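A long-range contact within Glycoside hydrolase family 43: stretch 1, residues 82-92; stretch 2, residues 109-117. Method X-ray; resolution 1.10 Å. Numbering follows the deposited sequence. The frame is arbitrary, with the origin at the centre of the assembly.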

# COMPACT_ATOMS: atom_id res chain seq x y z
N LYS A 82 5.36 -11.47 -16.13
CA LYS A 82 3.95 -11.66 -15.76
C LYS A 82 3.61 -10.81 -14.55
O LYS A 82 4.47 -10.11 -14.03
CB LYS A 82 3.58 -13.12 -15.54
CG LYS A 82 4.12 -13.79 -14.30
CD LYS A 82 3.61 -15.23 -14.30
CE LYS A 82 3.91 -15.97 -13.01
NZ LYS A 82 3.31 -17.33 -13.01
N PHE A 83 2.35 -10.85 -14.15
CA PHE A 83 1.87 -10.06 -13.03
C PHE A 83 1.74 -10.91 -11.80
O PHE A 83 1.16 -11.99 -11.85
CB PHE A 83 0.54 -9.38 -13.38
CG PHE A 83 0.64 -8.50 -14.58
CD1 PHE A 83 0.49 -9.01 -15.85
CD2 PHE A 83 0.95 -7.16 -14.44
CE1 PHE A 83 0.62 -8.20 -16.96
CE2 PHE A 83 1.08 -6.34 -15.55
CZ PHE A 83 0.91 -6.87 -16.80
N TYR A 84 2.28 -10.43 -10.69
CA TYR A 84 2.17 -11.09 -9.39
C TYR A 84 1.42 -10.17 -8.44
O TYR A 84 1.75 -9.00 -8.31
CB TYR A 84 3.54 -11.39 -8.79
CG TYR A 84 4.29 -12.49 -9.49
CD1 TYR A 84 5.08 -12.23 -10.59
CD2 TYR A 84 4.24 -13.80 -9.02
CE1 TYR A 84 5.79 -13.23 -11.21
CE2 TYR A 84 4.94 -14.81 -9.65
CZ TYR A 84 5.72 -14.51 -10.74
OH TYR A 84 6.44 -15.50 -11.39
N MET A 85 0.42 -10.74 -7.77
CA MET A 85 -0.37 -10.04 -6.78
C MET A 85 -0.11 -10.63 -5.40
O MET A 85 -0.22 -11.84 -5.21
CB MET A 85 -1.86 -10.15 -7.08
CG MET A 85 -2.74 -9.40 -6.07
SD MET A 85 -4.51 -9.59 -6.33
CE MET A 85 -4.76 -8.62 -7.82
N THR A 86 0.22 -9.78 -4.44
CA THR A 86 0.16 -10.15 -3.04
C THR A 86 -1.10 -9.57 -2.44
O THR A 86 -1.61 -8.55 -2.90
CB THR A 86 1.39 -9.63 -2.25
OG1 THR A 86 1.56 -8.23 -2.49
CG2 THR A 86 2.65 -10.37 -2.65
N TYR A 87 -1.60 -10.23 -1.40
CA TYR A 87 -2.76 -9.76 -0.68
C TYR A 87 -2.82 -10.52 0.63
O TYR A 87 -2.08 -11.49 0.82
CB TYR A 87 -4.05 -9.98 -1.48
CG TYR A 87 -4.44 -11.42 -1.76
CD1 TYR A 87 -3.94 -12.10 -2.86
CD2 TYR A 87 -5.35 -12.08 -0.96
CE1 TYR A 87 -4.34 -13.39 -3.16
CE2 TYR A 87 -5.76 -13.37 -1.24
CZ TYR A 87 -5.25 -14.03 -2.34
OH TYR A 87 -5.70 -15.30 -2.60
N SER A 88 -3.74 -10.14 1.51
CA SER A 88 -3.99 -10.95 2.69
C SER A 88 -5.48 -11.23 2.84
O SER A 88 -6.32 -10.50 2.31
CB SER A 88 -3.41 -10.30 3.96
OG SER A 88 -4.03 -9.06 4.24
N ALA A 89 -5.77 -12.30 3.55
CA ALA A 89 -7.13 -12.66 3.92
C ALA A 89 -7.06 -13.50 5.18
O ALA A 89 -5.99 -13.98 5.57
CB ALA A 89 -7.82 -13.44 2.79
N ARG A 90 -8.21 -13.71 5.81
CA ARG A 90 -8.29 -14.54 7.00
C ARG A 90 -8.43 -16.01 6.61
O ARG A 90 -9.29 -16.37 5.81
CB ARG A 90 -9.46 -14.12 7.90
CG ARG A 90 -9.33 -14.66 9.32
CD ARG A 90 -10.36 -14.07 10.27
NE ARG A 90 -10.30 -12.61 10.34
CZ ARG A 90 -9.46 -11.91 11.09
NH1 ARG A 90 -8.54 -12.50 11.84
NH2 ARG A 90 -9.51 -10.58 11.06
N ASP A 91 -7.56 -16.85 7.16
CA ASP A 91 -7.60 -18.27 6.86
C ASP A 91 -8.61 -18.95 7.79
O ASP A 91 -9.16 -18.33 8.71
CB ASP A 91 -6.21 -18.88 7.02
CG ASP A 91 -5.96 -20.07 6.10
OD1 ASP A 91 -6.93 -20.64 5.54
OD2 ASP A 91 -4.77 -20.44 5.94
N ASN A 92 -8.85 -20.23 7.56
CA ASN A 92 -9.80 -20.99 8.37
C ASN A 92 -9.45 -21.03 9.85
O ASN A 92 -10.33 -21.14 10.70
CB ASN A 92 -9.93 -22.41 7.82
CG ASN A 92 -10.62 -22.44 6.48
OD1 ASN A 92 -11.75 -21.96 6.34
ND2 ASN A 92 -9.94 -22.97 5.48
N PRO A 109 -7.94 -13.06 -14.88
CA PRO A 109 -8.05 -13.46 -13.48
C PRO A 109 -6.71 -13.85 -12.88
O PRO A 109 -5.92 -14.55 -13.50
CB PRO A 109 -8.98 -14.68 -13.54
CG PRO A 109 -8.75 -15.26 -14.89
CD PRO A 109 -8.49 -14.09 -15.79
N PHE A 110 -6.46 -13.39 -11.66
CA PHE A 110 -5.31 -13.83 -10.90
C PHE A 110 -5.61 -15.18 -10.24
O PHE A 110 -6.71 -15.39 -9.72
CB PHE A 110 -4.92 -12.79 -9.86
CG PHE A 110 -4.17 -11.61 -10.43
CD1 PHE A 110 -4.83 -10.61 -11.13
CD2 PHE A 110 -2.80 -11.51 -10.30
CE1 PHE A 110 -4.13 -9.55 -11.67
CE2 PHE A 110 -2.11 -10.45 -10.84
CZ PHE A 110 -2.77 -9.47 -11.52
N LYS A 111 -4.63 -16.07 -10.29
CA LYS A 111 -4.76 -17.39 -9.70
C LYS A 111 -3.71 -17.57 -8.62
O LYS A 111 -2.53 -17.22 -8.80
CB LYS A 111 -4.61 -18.49 -10.75
CG LYS A 111 -3.24 -18.64 -11.34
CD LYS A 111 -3.19 -19.80 -12.31
CE LYS A 111 -1.77 -20.04 -12.80
NZ LYS A 111 -1.68 -21.21 -13.70
N ASN A 112 -4.11 -18.11 -7.48
CA ASN A 112 -3.18 -18.34 -6.39
C ASN A 112 -2.06 -19.27 -6.81
O ASN A 112 -2.29 -20.30 -7.45
CB ASN A 112 -3.89 -18.94 -5.19
CG ASN A 112 -4.83 -17.97 -4.53
OD1 ASN A 112 -4.61 -16.75 -4.57
ND2 ASN A 112 -5.89 -18.48 -3.91
N ILE A 113 -0.84 -18.89 -6.44
CA ILE A 113 0.31 -19.76 -6.62
C ILE A 113 0.90 -20.23 -5.29
O ILE A 113 1.40 -21.35 -5.23
CB ILE A 113 1.35 -19.20 -7.60
CG1 ILE A 113 1.98 -17.91 -7.09
CG2 ILE A 113 0.71 -19.03 -9.00
CD1 ILE A 113 3.04 -17.34 -8.02
N LYS A 114 0.81 -19.44 -4.23
CA LYS A 114 1.14 -19.91 -2.88
C LYS A 114 0.27 -19.13 -1.90
O LYS A 114 0.51 -17.97 -1.62
CB LYS A 114 2.64 -19.78 -2.58
CG LYS A 114 3.09 -20.61 -1.40
CD LYS A 114 4.59 -20.67 -1.27
CE LYS A 114 5.04 -21.40 -0.02
NZ LYS A 114 6.51 -21.61 -0.07
N ALA A 115 -0.75 -19.82 -1.41
CA ALA A 115 -1.75 -19.21 -0.55
C ALA A 115 -2.01 -20.16 0.62
O ALA A 115 -2.66 -21.18 0.44
CB ALA A 115 -3.03 -18.96 -1.34
N PRO A 116 -1.50 -19.84 1.82
CA PRO A 116 -0.72 -18.65 2.17
C PRO A 116 0.72 -18.72 1.68
O PRO A 116 1.28 -19.81 1.46
CB PRO A 116 -0.75 -18.66 3.70
CG PRO A 116 -0.80 -20.10 4.05
CD PRO A 116 -1.66 -20.74 2.97
N LEU A 117 1.33 -17.56 1.53
CA LEU A 117 2.72 -17.47 1.11
C LEU A 117 3.65 -17.96 2.22
O LEU A 117 4.66 -18.63 1.95
CB LEU A 117 3.04 -16.02 0.73
CG LEU A 117 4.48 -15.73 0.33
CD1 LEU A 117 4.92 -16.55 -0.89
CD2 LEU A 117 4.63 -14.25 0.05
O HOH W 1 -8.15 -16.83 -2.93

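A contact between segments distant in sequence can be centred on one large aromatic side chain, as between residues 82-92 and 109-117. Phe110 covers the most surface. Its ring lies against the strand of the first stretch, where Met85, the next largest contributor, meets it. Met85 CB packs 3.6 Å from Phe110 CD2; chi1 and chi2 are t, and the turn at chi3 (m) brings Met85 CE over the Phe110 face, 3.9 Å from the ring centroid and only 12° off the normal. This is a CH-pi contact, in which a polarised methyl group sits over the electron-rich face. Two residues earlier on the strand, Phe83 CB adds an apolar contact at 3.8 Å from Phe110 CZ.

Ile113 extends the apolar packing: its CD1 approaches Tyr84 CE2 to 3.6 Å, meeting the tyrosine ring at its edge. Although the CA-to-CB bond of Tyr84 points away from the other stretch, the end of its side chain comes nearer.

A polar contact joins Tyr87 to Asn112. Tyr87 OH donates to Asn112 OD1 at 2.7 Å, and water 1 bridges the same two side chains, its O donating to Tyr87 OH (2.9 Å) while accepting from Asn112 ND2 (3.0 Å). Apolar packing thus provides most of the area, and one polar pair adds a specific link.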